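Local structure of putative peptide ABC-transport system periplasmic peptide-binding protein (Campylobacter jejuni, 4OEV) at residues D389-T394 against K427-S432; P125-L130 against E435-Y440; I423-A428 against K442-A447; F86-F91 against V102-I107. The protein binds nickel(II) outside the cytoplasm and probably hands it to an ABC-type importer for uptake into the cell. All blocks are in the same frame, centred on the assembly; numbering follows the deposited sequence.

Interaction 1: D389-T394 against K427-S432; sequences DPDFHT and KARNTS
With CG trans to the backbone N (chi1 -175°), Asp391 extends its carboxylate straight out of the turn that carries it, and Arg429 comes to meet it by a less common path: its CG stands between the backbone N and the carbonyl carbon (chi1 76°), and the chain then bends at the third torsion so that the guanidinium lies beside the carboxylate. The grip is side-on and two-pronged. Arg429 NE donates to Asp391 OD1 at 2.8 Å, and Arg429 NH1 donates to Asp391 OD2 at 3.0 Å. Both oxygens lie close to the guanidinium plane, yet the two flat groups are twisted 42° apart. NH1 uses the syn lone pair of OD2, whereas NE meets OD1 on its syn side but well out of the carboxylate plane, in keeping with the twist. Asp391 OD2 also makes a hydrogen bond with Tyr126 OH, so this buried oxygen has two partners. NH2 of Arg429 forms a salt bridge with Glu105, NH1 also donates to Val102 O, and Phe395 makes a cation-pi contact; two acids around one arginine probably keep it charged. The aspartate is positioned by its own loop: Asp389 OD1 accepts from Asp391 N at 3.0 Å, an Asx turn superimposed on the type I beta turn from Asp389 to Phe392. What results is a classic bidentate arginine-carboxylate salt bridge, buried in this solute-binding fold, tying the loop that follows strand 379-384 to the last turn of helix 419-429.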
# COMPACT_ATOMS: atom_id res chain seq x y z
N ASP A 389 3.46 -7.95 -7.27
CA ASP A 389 4.11 -9.14 -6.73
C ASP A 389 3.89 -9.32 -5.22
O ASP A 389 3.94 -8.35 -4.42
CB ASP A 389 5.63 -9.10 -7.06
CG ASP A 389 6.29 -10.43 -6.80
OD1 ASP A 389 6.62 -10.72 -5.61
OD2 ASP A 389 6.40 -11.23 -7.77
N PRO A 390 3.61 -10.56 -4.80
CA PRO A 390 3.31 -10.80 -3.38
C PRO A 390 4.40 -10.37 -2.40
O PRO A 390 4.11 -10.25 -1.20
CB PRO A 390 3.14 -12.32 -3.31
CG PRO A 390 3.78 -12.86 -4.58
CD PRO A 390 3.45 -11.79 -5.61
N ASP A 391 5.62 -10.16 -2.87
CA ASP A 391 6.71 -9.67 -2.01
C ASP A 391 6.45 -8.28 -1.47
O ASP A 391 6.86 -7.98 -0.35
CB ASP A 391 8.05 -9.68 -2.82
CG ASP A 391 9.28 -9.28 -1.94
OD1 ASP A 391 9.53 -9.92 -0.90
OD2 ASP A 391 10.02 -8.34 -2.31
N PHE A 392 5.79 -7.41 -2.26
CA PHE A 392 5.86 -5.96 -1.96
C PHE A 392 5.18 -5.48 -0.66
O PHE A 392 5.69 -4.56 0.04
CB PHE A 392 5.28 -5.17 -3.16
CG PHE A 392 6.17 -5.20 -4.36
CD1 PHE A 392 7.51 -5.45 -4.23
CD2 PHE A 392 5.64 -5.06 -5.64
CE1 PHE A 392 8.36 -5.50 -5.37
CE2 PHE A 392 6.47 -5.11 -6.77
CZ PHE A 392 7.83 -5.34 -6.63
N HIS A 393 4.03 -6.06 -0.30
CA HIS A 393 3.52 -5.68 1.02
C HIS A 393 3.66 -6.84 2.01
O HIS A 393 2.92 -6.97 2.97
CB HIS A 393 2.07 -5.18 0.93
CG HIS A 393 1.96 -3.81 0.34
ND1 HIS A 393 0.96 -2.92 0.65
CD2 HIS A 393 2.79 -3.15 -0.51
CE1 HIS A 393 1.13 -1.80 -0.02
NE2 HIS A 393 2.26 -1.89 -0.71
N THR A 394 4.65 -7.70 1.82
CA THR A 394 4.83 -8.70 2.85
C THR A 394 6.19 -8.58 3.45
O THR A 394 6.31 -8.64 4.69
CB THR A 394 4.62 -10.18 2.36
OG1 THR A 394 5.48 -10.45 1.25
CG2 THR A 394 3.17 -10.47 1.95
N LYS A 427 13.01 -17.10 1.16
CA LYS A 427 13.06 -18.09 0.09
C LYS A 427 12.12 -17.70 -1.04
O LYS A 427 12.48 -17.69 -2.22
CB LYS A 427 12.71 -19.49 0.60
CG LYS A 427 13.83 -20.16 1.43
CD LYS A 427 13.30 -21.39 2.14
CE LYS A 427 14.42 -22.31 2.61
NZ LYS A 427 15.65 -21.59 3.04
N ALA A 428 10.91 -17.32 -0.68
CA ALA A 428 9.89 -17.02 -1.68
C ALA A 428 10.32 -15.96 -2.68
O ALA A 428 10.00 -16.06 -3.86
CB ALA A 428 8.58 -16.57 -0.96
N ARG A 429 10.97 -14.90 -2.20
CA ARG A 429 11.32 -13.76 -3.03
C ARG A 429 12.57 -14.01 -3.88
O ARG A 429 12.79 -13.36 -4.93
CB ARG A 429 11.52 -12.50 -2.14
CG ARG A 429 12.82 -12.46 -1.37
CD ARG A 429 12.72 -11.47 -0.24
NE ARG A 429 12.29 -10.11 -0.64
CZ ARG A 429 13.09 -9.04 -0.58
NH1 ARG A 429 12.64 -7.82 -0.90
NH2 ARG A 429 14.36 -9.16 -0.19
N ASN A 430 13.40 -14.97 -3.43
CA ASN A 430 14.63 -15.29 -4.20
C ASN A 430 14.60 -16.63 -4.94
O ASN A 430 15.66 -17.18 -5.26
CB ASN A 430 15.85 -15.29 -3.27
CG ASN A 430 16.12 -13.93 -2.65
OD1 ASN A 430 16.32 -13.82 -1.42
ND2 ASN A 430 16.07 -12.87 -3.46
N THR A 431 13.41 -17.15 -5.24
CA THR A 431 13.29 -18.37 -6.06
C THR A 431 12.55 -18.08 -7.35
O THR A 431 11.46 -17.50 -7.32
CB THR A 431 12.53 -19.51 -5.38
OG1 THR A 431 13.15 -19.86 -4.13
CG2 THR A 431 12.50 -20.74 -6.31
N SER A 432 13.13 -18.49 -8.48
CA SER A 432 12.55 -18.23 -9.81
C SER A 432 11.32 -19.07 -10.17
O SER A 432 10.37 -18.55 -10.75
CB SER A 432 13.62 -18.45 -10.90
OG SER A 432 14.55 -17.38 -10.87

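Interaction 2: P125-L130 against E435-Y440; sequences PYPAFL and EERKKY
Pro127 and Ala128, the two corner residues of a type I beta turn that leads into helix 129-132, receive the long side chain of Arg437 from helix 434-450. Ahead of the corner, Pro125 ties its carbonyl O to Asn430 ND2, just beyond helix 419-429. Tyr126 opens the turn and its carbonyl O accepts from Phe129 N at 2.9 Å, closing it. Pro127 does most of the touching. Its ring lies alongside the arginine, the two side chains running past each other in opposite directions: Pro127 CG rests 4.1 Å from Arg437 CD and sits over one face of the guanidinium, while Pro127 CB is 3.9 Å from Arg437 NH1. A bend at the third torsion (chi3 87°) turns the guanidinium across the proline in this way. Ala128 directs its methyl elsewhere, over one face of the Tyr126 ring near the rim. No hydrogen bond crosses the contact: an aliphatic ring lies against a charged group, and the polar needs of Arg437 are met by other parts of the chain, with NE donating to Ala428 O and NH1 in a salt bridge with Asp389 OD2. Beside that bridge, Ala128 N lies 4.5 Å from Arg437 NH1.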
# COMPACT_ATOMS: atom_id res chain seq x y z
N PRO A 125 18.32 -14.81 -7.58
CA PRO A 125 17.13 -14.44 -8.37
C PRO A 125 16.18 -13.55 -7.58
O PRO A 125 16.11 -13.70 -6.35
CB PRO A 125 16.47 -15.79 -8.69
CG PRO A 125 17.55 -16.85 -8.42
CD PRO A 125 18.40 -16.27 -7.33
N TYR A 126 15.46 -12.65 -8.26
CA TYR A 126 14.45 -11.81 -7.64
C TYR A 126 13.40 -11.58 -8.69
O TYR A 126 13.43 -10.56 -9.38
CB TYR A 126 15.04 -10.48 -7.13
CG TYR A 126 14.06 -9.62 -6.36
CD1 TYR A 126 13.42 -10.11 -5.19
CD2 TYR A 126 13.76 -8.34 -6.79
CE1 TYR A 126 12.50 -9.33 -4.53
CE2 TYR A 126 12.88 -7.57 -6.13
CZ TYR A 126 12.24 -8.05 -4.98
OH TYR A 126 11.33 -7.24 -4.34
N PRO A 127 12.51 -12.57 -8.88
CA PRO A 127 11.51 -12.51 -9.95
C PRO A 127 10.65 -11.25 -9.87
O PRO A 127 10.21 -10.75 -10.91
CB PRO A 127 10.63 -13.74 -9.68
CG PRO A 127 11.37 -14.59 -8.72
CD PRO A 127 12.35 -13.75 -8.01
N ALA A 128 10.49 -10.70 -8.67
CA ALA A 128 9.68 -9.49 -8.51
C ALA A 128 10.33 -8.26 -9.17
O ALA A 128 9.74 -7.18 -9.20
CB ALA A 128 9.43 -9.21 -7.04
N PHE A 129 11.53 -8.43 -9.74
CA PHE A 129 12.29 -7.28 -10.22
C PHE A 129 11.57 -6.45 -11.30
O PHE A 129 11.70 -5.22 -11.32
CB PHE A 129 13.66 -7.76 -10.81
CG PHE A 129 14.65 -6.67 -11.03
CD1 PHE A 129 14.78 -5.64 -10.11
CD2 PHE A 129 15.55 -6.72 -12.14
CE1 PHE A 129 15.70 -4.62 -10.30
CE2 PHE A 129 16.48 -5.72 -12.33
CZ PHE A 129 16.58 -4.67 -11.42
N LEU A 130 10.91 -7.11 -12.24
CA LEU A 130 10.23 -6.38 -13.32
C LEU A 130 9.08 -5.56 -12.75
O LEU A 130 8.87 -4.42 -13.17
CB LEU A 130 9.72 -7.35 -14.38
CG LEU A 130 10.85 -7.90 -15.25
CD1 LEU A 130 10.32 -9.00 -16.16
CD2 LEU A 130 11.48 -6.78 -16.07
N GLU A 435 6.13 -22.41 -9.06
CA GLU A 435 5.52 -23.41 -8.17
C GLU A 435 6.25 -23.49 -6.83
O GLU A 435 5.64 -23.69 -5.76
CB GLU A 435 5.52 -24.78 -8.85
CG GLU A 435 4.42 -24.95 -9.87
CD GLU A 435 4.64 -24.08 -11.12
OE1 GLU A 435 3.72 -23.31 -11.48
OE2 GLU A 435 5.75 -24.18 -11.72
N GLU A 436 7.55 -23.32 -6.90
CA GLU A 436 8.35 -23.24 -5.70
C GLU A 436 7.96 -22.02 -4.88
O GLU A 436 7.78 -22.12 -3.66
CB GLU A 436 9.84 -23.17 -6.05
CG GLU A 436 10.53 -24.49 -6.00
CD GLU A 436 12.03 -24.32 -5.94
OE1 GLU A 436 12.58 -24.33 -4.81
OE2 GLU A 436 12.65 -24.16 -7.00
N ARG A 437 7.82 -20.87 -5.55
CA ARG A 437 7.39 -19.63 -4.91
C ARG A 437 6.07 -19.85 -4.17
O ARG A 437 5.91 -19.46 -3.02
CB ARG A 437 7.19 -18.51 -5.94
CG ARG A 437 8.45 -17.86 -6.51
CD ARG A 437 8.16 -16.46 -7.05
NE ARG A 437 8.27 -15.42 -6.00
CZ ARG A 437 7.93 -14.14 -6.17
NH1 ARG A 437 7.47 -13.72 -7.34
NH2 ARG A 437 8.07 -13.27 -5.17
N LYS A 438 5.13 -20.53 -4.84
CA LYS A 438 3.84 -20.75 -4.22
C LYS A 438 4.00 -21.59 -2.95
O LYS A 438 3.33 -21.33 -1.96
CB LYS A 438 2.91 -21.40 -5.21
CG LYS A 438 2.54 -20.47 -6.33
CD LYS A 438 1.43 -21.04 -7.16
CE LYS A 438 1.08 -20.10 -8.26
NZ LYS A 438 0.22 -20.76 -9.28
N LYS A 439 4.91 -22.55 -2.99
CA LYS A 439 5.18 -23.42 -1.83
C LYS A 439 5.64 -22.61 -0.63
O LYS A 439 5.15 -22.80 0.48
CB LYS A 439 6.23 -24.47 -2.17
CG LYS A 439 6.53 -25.43 -1.05
CD LYS A 439 7.94 -26.04 -1.23
CE LYS A 439 8.44 -26.76 0.05
NZ LYS A 439 8.35 -25.98 1.35
N TYR A 440 6.58 -21.71 -0.85
CA TYR A 440 7.12 -20.88 0.21
C TYR A 440 6.08 -19.87 0.75
O TYR A 440 5.99 -19.61 1.97
CB TYR A 440 8.35 -20.17 -0.31
CG TYR A 440 9.48 -21.15 -0.64
CD1 TYR A 440 9.73 -22.26 0.17
CD2 TYR A 440 10.28 -20.95 -1.75
CE1 TYR A 440 10.79 -23.15 -0.12
CE2 TYR A 440 11.33 -21.83 -2.05
CZ TYR A 440 11.57 -22.91 -1.24
OH TYR A 440 12.60 -23.76 -1.56

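Interaction 3: I423-A428 against K442-A447; sequences IALQKA and KDFIDA
Ala424 and Phe444 mark the tightest point of an antiparallel helical hairpin, in which helix 419-429 turns back on helix 434-450. Over these segments the axes approach to 8.4 Å at an angle of 162°, a close spacing consistent with the small side chain at Ala424. Its methyl presses on the backbone of the partner helix, with Ala424 CB 3.5 Å from Phe444 N and 3.7 Å from Phe444 CB. Asp443 joins with its methylene alone, its CB standing 4.0 Å from Ala424 CB, while its carboxylate turns aside to a salt bridge with Lys439. Next to the alanine, two conformations have to match. Phe444 places CG opposite its backbone N (chi1 164°), which sends the ring along the flank of the hairpin rather than straight between the helices. Leu425 sets CG opposite its carbonyl carbon (chi1 -68°) and continues extended, and although its first bond does not aim at the neighbouring helix, the branched end arrives over the ring. Both methyls take part unequally: Leu425 CD1 reaches the rim, 3.8 Å from Phe444 CE1, whereas CD2 covers the middle. Thr394, from the loop before helix 395-398, packs against both residues, and Val421, one turn earlier on the first helix, also touches the Phe444 side chain. The central contact is a CH-pi interaction, Leu425 CD2 standing 3.6 Å from the centroid of the Phe444 ring and almost directly above it.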
# COMPACT_ATOMS: atom_id res chain seq x y z
N ILE A 423 12.01 -16.90 7.11
CA ILE A 423 12.59 -17.86 6.19
C ILE A 423 11.73 -18.06 4.92
O ILE A 423 12.22 -18.20 3.80
CB ILE A 423 12.78 -19.20 6.90
CG1 ILE A 423 13.84 -19.05 7.99
CG2 ILE A 423 13.16 -20.28 5.93
CD1 ILE A 423 13.87 -20.23 8.97
N ALA A 424 10.43 -18.08 5.13
CA ALA A 424 9.50 -18.32 4.06
C ALA A 424 9.55 -17.18 3.07
O ALA A 424 9.63 -17.41 1.87
CB ALA A 424 8.08 -18.52 4.60
N LEU A 425 9.49 -15.95 3.55
CA LEU A 425 9.50 -14.79 2.66
C LEU A 425 10.83 -14.61 1.94
O LEU A 425 10.90 -14.08 0.81
CB LEU A 425 9.20 -13.54 3.42
CG LEU A 425 7.75 -13.46 3.96
CD1 LEU A 425 7.60 -12.18 4.69
CD2 LEU A 425 6.74 -13.50 2.80
N GLN A 426 11.90 -14.98 2.61
CA GLN A 426 13.23 -14.85 2.00
C GLN A 426 13.37 -15.83 0.91
O GLN A 426 13.82 -15.47 -0.19
CB GLN A 426 14.34 -15.01 3.07
CG GLN A 426 14.47 -13.77 4.01
CD GLN A 426 15.55 -13.93 5.11
OE1 GLN A 426 16.48 -14.73 4.97
NE2 GLN A 426 15.42 -13.16 6.19
N LYS A 427 13.01 -17.10 1.16
CA LYS A 427 13.06 -18.09 0.09
C LYS A 427 12.12 -17.70 -1.04
O LYS A 427 12.48 -17.69 -2.22
CB LYS A 427 12.71 -19.49 0.60
CG LYS A 427 13.83 -20.16 1.43
CD LYS A 427 13.30 -21.39 2.14
CE LYS A 427 14.42 -22.31 2.61
NZ LYS A 427 15.65 -21.59 3.04
N ALA A 428 10.91 -17.32 -0.68
CA ALA A 428 9.89 -17.02 -1.68
C ALA A 428 10.32 -15.96 -2.68
O ALA A 428 10.00 -16.06 -3.86
CB ALA A 428 8.58 -16.57 -0.96
N LYS A 442 2.98 -20.55 0.72
CA LYS A 442 2.14 -21.37 1.59
C LYS A 442 2.75 -21.52 2.99
O LYS A 442 2.05 -21.36 4.00
CB LYS A 442 1.88 -22.74 0.97
CG LYS A 442 1.02 -23.65 1.84
CD LYS A 442 1.10 -25.10 1.36
CE LYS A 442 -0.02 -25.96 1.90
NZ LYS A 442 0.16 -26.34 3.35
N ASP A 443 4.06 -21.76 3.08
CA ASP A 443 4.75 -21.80 4.38
C ASP A 443 4.55 -20.49 5.16
O ASP A 443 4.25 -20.48 6.35
CB ASP A 443 6.26 -22.04 4.18
CG ASP A 443 6.57 -23.45 3.71
OD1 ASP A 443 5.74 -24.35 3.91
OD2 ASP A 443 7.66 -23.67 3.12
N PHE A 444 4.68 -19.39 4.45
CA PHE A 444 4.48 -18.09 5.03
C PHE A 444 3.05 -17.93 5.63
O PHE A 444 2.88 -17.52 6.81
CB PHE A 444 4.76 -17.04 3.94
CG PHE A 444 4.23 -15.66 4.28
CD1 PHE A 444 4.72 -14.98 5.36
CD2 PHE A 444 3.26 -15.06 3.49
CE1 PHE A 444 4.26 -13.72 5.68
CE2 PHE A 444 2.79 -13.80 3.80
CZ PHE A 444 3.28 -13.12 4.90
N ILE A 445 2.05 -18.23 4.81
CA ILE A 445 0.64 -18.19 5.20
C ILE A 445 0.36 -19.11 6.41
O ILE A 445 -0.34 -18.73 7.36
CB ILE A 445 -0.26 -18.63 3.99
CG1 ILE A 445 -0.22 -17.56 2.89
CG2 ILE A 445 -1.70 -18.86 4.41
CD1 ILE A 445 -0.83 -18.00 1.58
N ASP A 446 0.91 -20.32 6.37
CA ASP A 446 0.73 -21.27 7.46
C ASP A 446 1.40 -20.78 8.72
O ASP A 446 0.86 -20.96 9.81
CB ASP A 446 1.28 -22.65 7.11
CG ASP A 446 0.47 -23.35 6.05
OD1 ASP A 446 -0.74 -23.07 5.87
OD2 ASP A 446 1.06 -24.21 5.37
N ALA A 447 2.59 -20.19 8.58
CA ALA A 447 3.32 -19.63 9.74
C ALA A 447 2.57 -18.48 10.38
O ALA A 447 2.62 -18.32 11.61
CB ALA A 447 4.72 -19.15 9.34

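Interaction 4: F86-F91 against V102-I107; sequences FSIEAF and VNFEDI
Phe91 drives one edge of its ring into the flat face of Phe104, the residue most covered by the contact. The protruding atom is Phe91 CD2, which stands over the centre of the Phe104 ring, 3.6 Å from Phe104 CZ. The planes meet at 57° with centroids 4.8 Å apart, a tilted edge-to-face pair. Since the two side chains lie side by side and point the same way, Phe91 CB shares that face, 4.1 Å from the centroid of the Phe104 ring and off its centre. One turn back along the helix, Ile88 fills the angle between Phe104 and Ile107. Its CG1 comes obliquely to Phe104 CE2 at 4.2 Å. These contacts lay helix 81-92 against the start of strand 107-114, an outer strand of an antiparallel four-stranded sheet, where Ile120 of the adjacent strand touches both isoleucines. A type I beta turn from Phe104 to Ile107, closed by Ile107 N donating to Phe104 O at 3.2 Å, brings the ring and the aliphatic chain into one concave surface facing the helix. Phe129 packs on both of its members. Within this hollow the isoleucines cross at about a right angle, and methyls Ile88 CG2 and Ile107 CD1 abut; their modelled separation of 3.3 Å is doubtful as an exact distance. Opposite its backbone N, Ile88 CG2 is the branch turned to Ile107, whose CD1 meets it at the end of an extended chain.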
# COMPACT_ATOMS: atom_id res chain seq x y z
N PHE A 86 21.92 5.27 -12.84
CA PHE A 86 21.94 6.18 -11.71
C PHE A 86 20.81 5.80 -10.72
O PHE A 86 21.02 5.73 -9.52
CB PHE A 86 21.81 7.63 -12.16
CG PHE A 86 21.54 8.58 -11.03
CD1 PHE A 86 22.58 9.06 -10.24
CD2 PHE A 86 20.24 8.98 -10.74
CE1 PHE A 86 22.32 9.93 -9.20
CE2 PHE A 86 19.97 9.83 -9.68
CZ PHE A 86 21.00 10.31 -8.91
N SER A 87 19.61 5.59 -11.27
CA SER A 87 18.41 5.33 -10.44
C SER A 87 18.47 4.06 -9.61
O SER A 87 18.26 4.06 -8.39
CB SER A 87 17.19 5.26 -11.36
OG SER A 87 17.01 6.49 -11.99
N ILE A 88 18.72 2.95 -10.28
CA ILE A 88 18.81 1.68 -9.61
C ILE A 88 19.92 1.71 -8.55
O ILE A 88 19.73 1.27 -7.44
CB ILE A 88 19.14 0.59 -10.65
CG1 ILE A 88 17.92 0.14 -11.42
CG2 ILE A 88 19.79 -0.58 -10.01
CD1 ILE A 88 18.33 -0.85 -12.51
N GLU A 89 21.08 2.30 -8.88
CA GLU A 89 22.13 2.43 -7.89
C GLU A 89 21.71 3.34 -6.74
O GLU A 89 22.08 3.09 -5.56
CB GLU A 89 23.40 2.94 -8.57
CG GLU A 89 23.99 1.85 -9.38
CD GLU A 89 25.28 2.25 -10.11
OE1 GLU A 89 25.68 3.43 -10.10
OE2 GLU A 89 25.87 1.33 -10.68
N ALA A 90 20.87 4.32 -7.06
CA ALA A 90 20.40 5.28 -6.08
C ALA A 90 19.50 4.60 -5.04
O ALA A 90 19.67 4.88 -3.86
CB ALA A 90 19.64 6.42 -6.75
N PHE A 91 18.61 3.71 -5.47
CA PHE A 91 17.67 2.98 -4.60
C PHE A 91 18.41 2.00 -3.69
O PHE A 91 17.97 1.72 -2.58
CB PHE A 91 16.66 2.21 -5.43
CG PHE A 91 15.85 3.09 -6.40
CD1 PHE A 91 15.60 4.44 -6.13
CD2 PHE A 91 15.38 2.56 -7.58
CE1 PHE A 91 14.83 5.23 -6.99
CE2 PHE A 91 14.63 3.35 -8.49
CZ PHE A 91 14.37 4.69 -8.19
N VAL A 102 14.74 -2.46 -0.29
CA VAL A 102 14.66 -3.93 -0.29
C VAL A 102 14.25 -4.47 -1.67
O VAL A 102 14.36 -5.68 -1.92
CB VAL A 102 13.67 -4.45 0.82
CG1 VAL A 102 14.21 -4.10 2.20
CG2 VAL A 102 12.27 -3.84 0.60
N ASN A 103 13.78 -3.59 -2.57
CA ASN A 103 13.41 -4.01 -3.91
C ASN A 103 14.64 -4.00 -4.82
O ASN A 103 14.57 -4.52 -5.96
CB ASN A 103 12.31 -3.13 -4.54
CG ASN A 103 10.98 -3.22 -3.78
OD1 ASN A 103 10.92 -3.80 -2.72
ND2 ASN A 103 9.93 -2.69 -4.37
N PHE A 104 15.70 -3.32 -4.36
CA PHE A 104 16.93 -3.19 -5.20
C PHE A 104 18.24 -3.63 -4.57
O PHE A 104 19.28 -3.57 -5.25
CB PHE A 104 17.06 -1.73 -5.65
CG PHE A 104 15.92 -1.29 -6.51
CD1 PHE A 104 14.72 -0.87 -5.92
CD2 PHE A 104 16.00 -1.36 -7.88
CE1 PHE A 104 13.64 -0.51 -6.71
CE2 PHE A 104 14.92 -0.96 -8.69
CZ PHE A 104 13.74 -0.55 -8.10
N GLU A 105 18.21 -4.10 -3.32
CA GLU A 105 19.43 -4.51 -2.61
C GLU A 105 20.11 -5.68 -3.28
O GLU A 105 21.31 -5.94 -3.09
CB GLU A 105 19.13 -4.89 -1.14
CG GLU A 105 18.13 -6.07 -1.03
CD GLU A 105 17.82 -6.44 0.41
OE1 GLU A 105 18.63 -6.02 1.27
OE2 GLU A 105 16.74 -7.05 0.69
N ASP A 106 19.33 -6.42 -4.05
CA ASP A 106 19.81 -7.64 -4.65
C ASP A 106 20.52 -7.43 -6.01
O ASP A 106 20.93 -8.40 -6.67
CB ASP A 106 18.64 -8.57 -4.82
CG ASP A 106 19.05 -9.90 -5.35
OD1 ASP A 106 20.07 -10.45 -4.88
OD2 ASP A 106 18.42 -10.34 -6.34
N ILE A 107 20.72 -6.18 -6.39
CA ILE A 107 21.41 -5.86 -7.64
C ILE A 107 22.90 -5.83 -7.41
O ILE A 107 23.39 -5.07 -6.56
CB ILE A 107 20.96 -4.53 -8.17
CG1 ILE A 107 19.50 -4.65 -8.56
CG2 ILE A 107 21.84 -4.09 -9.42
CD1 ILE A 107 18.85 -3.38 -8.64

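From the N terminus, interaction 4 closes first, a short loop with ten residues between its segments, binding helix 81-92 to the turn that enters strand 107-114. Just downstream, residues 125-130 open interaction 2, which spans 304 residues to reach helix 434-450. Interaction 1 is nested within that long loop, joining the stretch after strand 379-384 to the end of helix 419-429. Interaction 3 begins on that same helix, sharing Lys427 and Ala428 with interaction 1, and closes the helical hairpin; its segments alternate with those of interaction 2. Interactions 1, 2 and 3 thus form one continuous cluster, and Arg429, Tyr126 and Phe129 extend it to interaction 4, whereas interactions 3 and 4 do not touch.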